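Local coordinates for protein adenosine kinase, putative (Trypanosoma brucei, PDB 2XTB) that probably catalyses the magnesium-dependent transfer of phosphate from ATP to adenosine, giving AMP and ADP in the purine salvage pathway, at residues V12-L17 / Y167-T172; F171-D176 / P201-F206. One frame throughout, in Å; residues are numbered along the deposited sequence.

Both contacts border the site occupied by the bound morpholinyl-pyrazole KRM, and they meet at Phe171 and Thr172, which belong to both. Interaction 1 pairs strand 10-13 with strand 165-169 in the central sheet; the chain then passes through a tight turn into the short helix 172-175, which interaction 2 packs against helix 201-206. The centres of the two contacts lie about 11 Å apart, and Gly170 O comes within 3.4 Å of Ile203 CD1, so the turn after the strand touches the second helix. Asn15 OD1 likewise packs on Val175 CG2 at 3.5 Å. Asn15 and Phe171 both bind adenosine, and the side chain of Phe171 lies about 6 Å from that of Asp301, the predicted proton acceptor.

Interaction 1 of 2, residues V12-L17 / Y167-T172; sequences VQCNPL and YFSGFT. With KRM (4-[5-(4-phenoxyphenyl)-1H-pyrazol-3-yl]morpholine), chain B.
Val12 and Gln13 pair in parallel with Tyr167 and Phe168, and Gln13 N donates to Tyr167 O (3.1 Å, 163° at the hydrogen), joining neighbouring strands of the central sheet. On one face of the sheet, Val12 CG1 meets the ring edge of Tyr167 at CD2 (3.7 Å), a compact branched side chain against a broad ring. On the other face, Gln13 runs alongside Phe168: its CG stands anti to the backbone N (chi1 -173°), carrying the extended chain along the ring, with CB over its face. Gln13 CB makes a CH-pi contact 3.7 Å from the Phe168 centroid, and the amide beyond it is tilted 40° from the ring. Past the strand, the type I turn from Ser169 to Thr172 brings the methyl Thr172 CG2 to Gln13 O (3.3 Å), while Thr172 OG1 donates to Ser169 O (2.7 Å), tying the turn together. Asn15 ND2 gives KRM N17 a weak hydrogen bond (3.1 Å). Backbone bonding and side chains packed on both faces thus hold the strands, and just past their C-terminal ends, where the substrate site lies in other PfkB-family kinases too, Asn15 presents a donor to the ligand.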
loop_
_atom_site.group_PDB
_atom_site.type_symbol
_atom_site.label_atom_id
_atom_site.label_comp_id
_atom_site.label_asym_id
_atom_site.label_seq_id
_atom_site.Cartn_x
_atom_site.Cartn_y
_atom_site.Cartn_z
ATOM N N VAL A 12 -9.504 -1.632 2.427
ATOM C CA VAL A 12 -8.047 -1.641 2.450
ATOM C C VAL A 12 -7.574 -2.144 3.804
ATOM O O VAL A 12 -7.997 -1.638 4.840
ATOM C CB VAL A 12 -7.445 -0.230 2.166
ATOM C CG1 VAL A 12 -5.933 -0.253 2.276
ATOM C CG2 VAL A 12 -7.844 0.267 0.790
ATOM N N GLN A 13 -6.707 -3.150 3.797
ATOM C CA GLN A 13 -6.095 -3.612 5.032
ATOM C C GLN A 13 -4.579 -3.540 4.939
ATOM O O GLN A 13 -3.987 -3.953 3.943
ATOM C CB GLN A 13 -6.562 -5.019 5.384
ATOM C CG GLN A 13 -6.103 -5.501 6.756
ATOM C CD GLN A 13 -6.995 -6.581 7.334
ATOM O OE1 GLN A 13 -6.522 -7.507 7.991
ATOM N NE2 GLN A 13 -8.294 -6.467 7.096
ATOM N N CYS A 14 -3.961 -2.995 5.983
ATOM C CA CYS A 14 -2.514 -2.833 6.034
ATOM C C CYS A 14 -2.056 -2.483 7.447
ATOM O O CYS A 14 -2.856 -2.478 8.390
ATOM C CB CYS A 14 -2.061 -1.753 5.045
ATOM S SG CYS A 14 -0.292 -1.748 4.692
ATOM N N ASN A 15 -0.761 -2.203 7.575
ATOM C CA ASN A 15 -0.160 -1.755 8.822
ATOM C C ASN A 15 -0.100 -0.224 8.885
ATOM O O ASN A 15 0.702 0.397 8.182
ATOM C CB ASN A 15 1.241 -2.360 8.968
ATOM C CG ASN A 15 1.222 -3.883 9.058
ATOM O OD1 ASN A 15 0.160 -4.508 9.111
ATOM N ND2 ASN A 15 2.405 -4.486 9.082
ATOM N N PRO A 16 -0.962 0.395 9.717
ATOM C CA PRO A 16 -1.001 1.855 9.778
ATOM C C PRO A 16 0.146 2.445 10.592
ATOM O O PRO A 16 0.332 2.085 11.754
ATOM C CB PRO A 16 -2.355 2.148 10.438
ATOM C CG PRO A 16 -2.703 0.926 11.198
ATOM C CD PRO A 16 -1.935 -0.231 10.633
ATOM N N LEU A 17 0.911 3.337 9.969
ATOM C CA LEU A 17 1.993 4.048 10.648
ATOM C C LEU A 17 1.777 5.549 10.550
ATOM O O LEU A 17 1.324 6.045 9.528
ATOM C CB LEU A 17 3.357 3.692 10.043
ATOM C CG LEU A 17 3.789 2.233 9.862
ATOM C CD1 LEU A 17 5.172 2.191 9.252
ATOM C CD2 LEU A 17 3.772 1.454 11.162
ATOM N N TYR A 167 -8.247 -4.389 -1.314
ATOM C CA TYR A 167 -6.807 -4.224 -1.491
ATOM C C TYR A 167 -6.049 -4.590 -0.225
ATOM O O TYR A 167 -6.335 -4.082 0.861
ATOM C CB TYR A 167 -6.445 -2.801 -1.936
ATOM C CG TYR A 167 -4.962 -2.498 -1.844
ATOM C CD1 TYR A 167 -4.067 -3.001 -2.787
ATOM C CD2 TYR A 167 -4.453 -1.723 -0.804
ATOM C CE1 TYR A 167 -2.703 -2.732 -2.701
ATOM C CE2 TYR A 167 -3.093 -1.449 -0.709
ATOM C CZ TYR A 167 -2.222 -1.954 -1.660
ATOM O OH TYR A 167 -0.874 -1.680 -1.564
ATOM N N PHE A 168 -5.075 -5.476 -0.392
ATOM C CA PHE A 168 -4.184 -5.887 0.678
ATOM C C PHE A 168 -2.742 -5.696 0.234
ATOM O O PHE A 168 -2.349 -6.151 -0.845
ATOM C CB PHE A 168 -4.413 -7.359 1.025
ATOM C CG PHE A 168 -5.474 -7.588 2.061
ATOM C CD1 PHE A 168 -6.815 -7.360 1.774
ATOM C CD2 PHE A 168 -5.132 -8.062 3.323
ATOM C CE1 PHE A 168 -7.794 -7.585 2.733
ATOM C CE2 PHE A 168 -6.106 -8.294 4.288
ATOM C CZ PHE A 168 -7.441 -8.056 3.992
ATOM N N SER A 169 -1.954 -5.015 1.059
ATOM C CA SER A 169 -0.516 -4.955 0.840
ATOM C C SER A 169 0.073 -6.298 1.262
ATOM O O SER A 169 -0.557 -7.048 2.014
ATOM C CB SER A 169 0.102 -3.814 1.641
ATOM O OG SER A 169 -0.213 -3.940 3.019
ATOM N N GLY A 170 1.272 -6.603 0.773
ATOM C CA GLY A 170 1.949 -7.849 1.121
ATOM C C GLY A 170 2.291 -7.929 2.596
ATOM O O GLY A 170 2.467 -9.021 3.138
ATOM N N PHE A 171 2.367 -6.765 3.242
ATOM C CA PHE A 171 2.730 -6.653 4.652
ATOM C C PHE A 171 1.715 -7.292 5.596
ATOM O O PHE A 171 2.046 -7.617 6.739
ATOM C CB PHE A 171 2.942 -5.184 5.030
ATOM C CG PHE A 171 3.994 -4.483 4.208
ATOM C CD1 PHE A 171 3.672 -3.354 3.461
ATOM C CD2 PHE A 171 5.309 -4.950 4.178
ATOM C CE1 PHE A 171 4.643 -2.699 2.704
ATOM C CE2 PHE A 171 6.281 -4.299 3.420
ATOM C CZ PHE A 171 5.945 -3.173 2.685
ATOM N N THR A 172 0.484 -7.463 5.119
ATOM C CA THR A 172 -0.580 -8.097 5.903
ATOM C C THR A 172 -0.309 -9.586 6.127
ATOM O O THR A 172 -0.835 -10.190 7.069
ATOM C CB THR A 172 -1.945 -7.950 5.220
ATOM O OG1 THR A 172 -1.871 -8.472 3.887
ATOM C CG2 THR A 172 -2.366 -6.493 5.168
HETATM C C24 KRM B . 4.123 -1.208 6.952
HETATM C C23 KRM B . 3.585 -0.359 5.807
HETATM O O22 KRM B . 4.542 0.649 5.486
HETATM C C21 KRM B . 5.720 0.083 4.912
HETATM C C20 KRM B . 6.444 -0.790 5.938
HETATM N N19 KRM B . 5.473 -1.669 6.605
HETATM C C16 KRM B . 5.827 -2.951 6.974
HETATM C C15 KRM B . 7.127 -3.424 7.069
HETATM N N17 KRM B . 4.908 -3.853 7.309
HETATM N N18 KRM B . 5.646 -5.002 7.631
HETATM C C14 KRM B . 6.974 -4.748 7.490
HETATM C C11 KRM B . 8.049 -5.755 7.756
HETATM C C10 KRM B . 9.403 -5.413 7.692
HETATM C C9 KRM B . 10.383 -6.378 7.948
HETATM C C12 KRM B . 7.687 -7.064 8.081
HETATM C C13 KRM B . 8.664 -8.027 8.337
HETATM C C8 KRM B . 10.017 -7.692 8.268
HETATM O O7 KRM B . 10.953 -8.670 8.532
HETATM C C6 KRM B . 12.249 -8.656 8.059
HETATM C C1 KRM B . 13.301 -8.311 8.914
HETATM C C5 KRM B . 12.526 -9.001 6.732
HETATM C C4 KRM B . 13.845 -8.989 6.265
HETATM C C3 KRM B . 14.892 -8.637 7.120
HETATM C C2 KRM B . 14.619 -8.298 8.448
#

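Interaction 2 of 2, residues F171-D176 / P201-F206; sequences FTLTVD and PFIMQF. With KRM (4-[5-(4-phenoxyphenyl)-1H-pyrazol-3-yl]morpholine), chain B.
One side of the KRM site, which includes the adenosine-binding residue Phe171, is formed here, where Phe171 and the weakly bonded helix 172-175 that follows it meet helix 201-206. No hydrogen bond crosses between them; the contact is one of hydrocarbon and ring surfaces. Phe202 CZ comes to the edge of the Phe171 ring, near its plane, at 3.8 Å from CE2, and the two side chains cross at about a right angle. Each ring also offers a face to KRM. The pyrazole carbon C16 lies 3.5 Å above the plane of Phe171, displaced toward the rim, and the terminal phenoxy carbon C5 lies 3.8 Å above that of Phe202. Phe202 CG sits between the backbone N and the carbonyl carbon (chi1 70°), an orientation that sends the ring off its helix toward Phe171 and the ligand.

Behind the aromatic pair, Ile203 joins the two helices with both its branches. Its CD1 meets Thr174 CG2 at 3.6 Å, while its CG2 touches Leu173 CD1 at 3.9 Å; a beta-branched residue with a long arm suits a place that must be filled in two directions. Leu173 also packs on Leu211 and Val214 of helix 208-214, which extends this apolar layer. In Thr174, a chi1 of 62° turns CG2 anti to the carbonyl carbon and into the packing. Thr174 OG1 turns back to Phe171 O, at a modelled separation too short to weigh at this resolution, and KRM N18 is merely nearby, 3.8 Å from Thr174 OG1. Thr174 N donates to Phe171 O (3.2 Å), tying the short helix to the pocket residue. With dispersion and aromatic contacts doing the work, this side of the site suits flat ring systems: Phe171, which also binds adenosine, faces the pyrazole, and Phe202 the phenoxy end.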
loop_
_atom_site.group_PDB
_atom_site.type_symbol
_atom_site.label_atom_id
_atom_site.label_comp_id
_atom_site.label_asym_id
_atom_site.label_seq_id
_atom_site.Cartn_x
_atom_site.Cartn_y
_atom_site.Cartn_z
ATOM N N PHE A 171 2.367 -6.765 3.242
ATOM C CA PHE A 171 2.730 -6.653 4.652
ATOM C C PHE A 171 1.715 -7.292 5.596
ATOM O O PHE A 171 2.046 -7.617 6.739
ATOM C CB PHE A 171 2.942 -5.184 5.030
ATOM C CG PHE A 171 3.994 -4.483 4.208
ATOM C CD1 PHE A 171 3.672 -3.354 3.461
ATOM C CD2 PHE A 171 5.309 -4.950 4.178
ATOM C CE1 PHE A 171 4.643 -2.699 2.704
ATOM C CE2 PHE A 171 6.281 -4.299 3.420
ATOM C CZ PHE A 171 5.945 -3.173 2.685
ATOM N N THR A 172 0.484 -7.463 5.119
ATOM C CA THR A 172 -0.580 -8.097 5.903
ATOM C C THR A 172 -0.309 -9.586 6.127
ATOM O O THR A 172 -0.835 -10.190 7.069
ATOM C CB THR A 172 -1.945 -7.950 5.220
ATOM O OG1 THR A 172 -1.871 -8.472 3.887
ATOM C CG2 THR A 172 -2.366 -6.493 5.168
ATOM N N LEU A 173 0.517 -10.158 5.250
ATOM C CA LEU A 173 0.918 -11.561 5.314
ATOM C C LEU A 173 2.014 -11.795 6.354
ATOM O O LEU A 173 2.243 -12.934 6.776
ATOM C CB LEU A 173 1.395 -12.038 3.936
ATOM C CG LEU A 173 0.475 -11.780 2.741
ATOM C CD1 LEU A 173 1.278 -11.678 1.456
ATOM C CD2 LEU A 173 -0.602 -12.843 2.625
ATOM N N THR A 174 2.696 -10.721 6.753
ATOM C CA THR A 174 3.718 -10.790 7.799
ATOM C C THR A 174 3.091 -10.804 9.190
ATOM O O THR A 174 3.727 -11.220 10.156
ATOM C CB THR A 174 4.716 -9.614 7.722
ATOM O OG1 THR A 174 4.018 -8.380 7.918
ATOM C CG2 THR A 174 5.426 -9.589 6.377
ATOM N N VAL A 175 1.845 -10.340 9.277
ATOM C CA VAL A 175 1.103 -10.294 10.538
ATOM C C VAL A 175 0.409 -11.640 10.789
ATOM O O VAL A 175 0.888 -12.447 11.587
ATOM C CB VAL A 175 0.076 -9.116 10.566
ATOM C CG1 VAL A 175 -0.613 -9.026 11.917
ATOM C CG2 VAL A 175 0.752 -7.797 10.239
ATOM N N ASP A 176 -0.711 -11.871 10.100
ATOM C CA ASP A 176 -1.467 -13.119 10.208
ATOM C C ASP A 176 -2.282 -13.366 8.939
ATOM O O ASP A 176 -3.188 -12.601 8.608
ATOM C CB ASP A 176 -2.374 -13.111 11.447
ATOM C CG ASP A 176 -3.093 -14.444 11.672
ATOM O OD1 ASP A 176 -2.782 -15.447 10.990
ATOM O OD2 ASP A 176 -3.982 -14.485 12.545
ATOM N N PRO A 201 10.261 -7.339 -1.972
ATOM C CA PRO A 201 10.870 -8.625 -2.323
ATOM C C PRO A 201 10.883 -9.654 -1.186
ATOM O O PRO A 201 10.668 -10.841 -1.441
ATOM C CB PRO A 201 12.300 -8.242 -2.714
ATOM C CG PRO A 201 12.189 -6.841 -3.185
ATOM C CD PRO A 201 11.152 -6.208 -2.304
ATOM N N PHE A 202 11.108 -9.209 0.051
ATOM C CA PHE A 202 11.226 -10.137 1.179
ATOM C C PHE A 202 9.939 -10.913 1.476
ATOM O O PHE A 202 9.984 -11.958 2.127
ATOM C CB PHE A 202 11.781 -9.448 2.438
ATOM C CG PHE A 202 10.832 -8.475 3.082
ATOM C CD1 PHE A 202 9.838 -8.918 3.956
ATOM C CD2 PHE A 202 10.945 -7.111 2.837
ATOM C CE1 PHE A 202 8.961 -8.019 4.556
ATOM C CE2 PHE A 202 10.074 -6.202 3.438
ATOM C CZ PHE A 202 9.079 -6.658 4.295
ATOM N N ILE A 203 8.804 -10.403 0.997
ATOM C CA ILE A 203 7.519 -11.103 1.114
ATOM C C ILE A 203 7.585 -12.432 0.371
ATOM O O ILE A 203 7.227 -13.473 0.921
ATOM C CB ILE A 203 6.334 -10.250 0.566
ATOM C CG1 ILE A 203 6.210 -8.916 1.322
ATOM C CG2 ILE A 203 5.016 -11.048 0.582
ATOM C CD1 ILE A 203 5.887 -9.036 2.805
ATOM N N MET A 204 8.061 -12.382 -0.873
ATOM C CA MET A 204 8.217 -13.576 -1.710
ATOM C C MET A 204 9.323 -14.511 -1.220
ATOM O O MET A 204 9.297 -15.708 -1.504
ATOM C CB MET A 204 8.474 -13.187 -3.170
ATOM C CG MET A 204 7.240 -12.733 -3.925
ATOM S SD MET A 204 6.524 -11.200 -3.295
ATOM C CE MET A 204 7.713 -9.999 -3.891
ATOM N N GLN A 205 10.287 -13.967 -0.486
ATOM C CA GLN A 205 11.409 -14.764 -0.013
ATOM C C GLN A 205 11.133 -15.406 1.346
ATOM O O GLN A 205 11.371 -16.595 1.532
ATOM C CB GLN A 205 12.691 -13.926 0.031
ATOM C CG GLN A 205 13.969 -14.761 0.036
ATOM C CD GLN A 205 15.231 -13.932 0.198
ATOM O OE1 GLN A 205 16.308 -14.474 0.435
ATOM N NE2 GLN A 205 15.105 -12.615 0.068
ATOM N N PHE A 206 10.620 -14.618 2.285
ATOM C CA PHE A 206 10.464 -15.066 3.669
ATOM C C PHE A 206 9.030 -15.437 4.053
ATOM O O PHE A 206 8.817 -16.176 5.013
ATOM C CB PHE A 206 11.020 -14.009 4.632
ATOM C CG PHE A 206 12.517 -13.876 4.583
ATOM C CD1 PHE A 206 13.318 -14.551 5.504
ATOM C CD2 PHE A 206 13.130 -13.084 3.612
ATOM C CE1 PHE A 206 14.708 -14.437 5.460
ATOM C CE2 PHE A 206 14.519 -12.966 3.559
ATOM C CZ PHE A 206 15.306 -13.642 4.484
HETATM C C24 KRM B . 4.123 -1.208 6.952
HETATM C C23 KRM B . 3.585 -0.359 5.807
HETATM O O22 KRM B . 4.542 0.649 5.486
HETATM C C21 KRM B . 5.720 0.083 4.912
HETATM C C20 KRM B . 6.444 -0.790 5.938
HETATM N N19 KRM B . 5.473 -1.669 6.605
HETATM C C16 KRM B . 5.827 -2.951 6.974
HETATM C C15 KRM B . 7.127 -3.424 7.069
HETATM N N17 KRM B . 4.908 -3.853 7.309
HETATM N N18 KRM B . 5.646 -5.002 7.631
HETATM C C14 KRM B . 6.974 -4.748 7.490
HETATM C C11 KRM B . 8.049 -5.755 7.756
HETATM C C10 KRM B . 9.403 -5.413 7.692
HETATM C C9 KRM B . 10.383 -6.378 7.948
HETATM C C12 KRM B . 7.687 -7.064 8.081
HETATM C C13 KRM B . 8.664 -8.027 8.337
HETATM C C8 KRM B . 10.017 -7.692 8.268
HETATM O O7 KRM B . 10.953 -8.670 8.532
HETATM C C6 KRM B . 12.249 -8.656 8.059
HETATM C C1 KRM B . 13.301 -8.311 8.914
HETATM C C5 KRM B . 12.526 -9.001 6.732
HETATM C C4 KRM B . 13.845 -8.989 6.265
HETATM C C3 KRM B . 14.892 -8.637 7.120
HETATM C C2 KRM B . 14.619 -8.298 8.448
#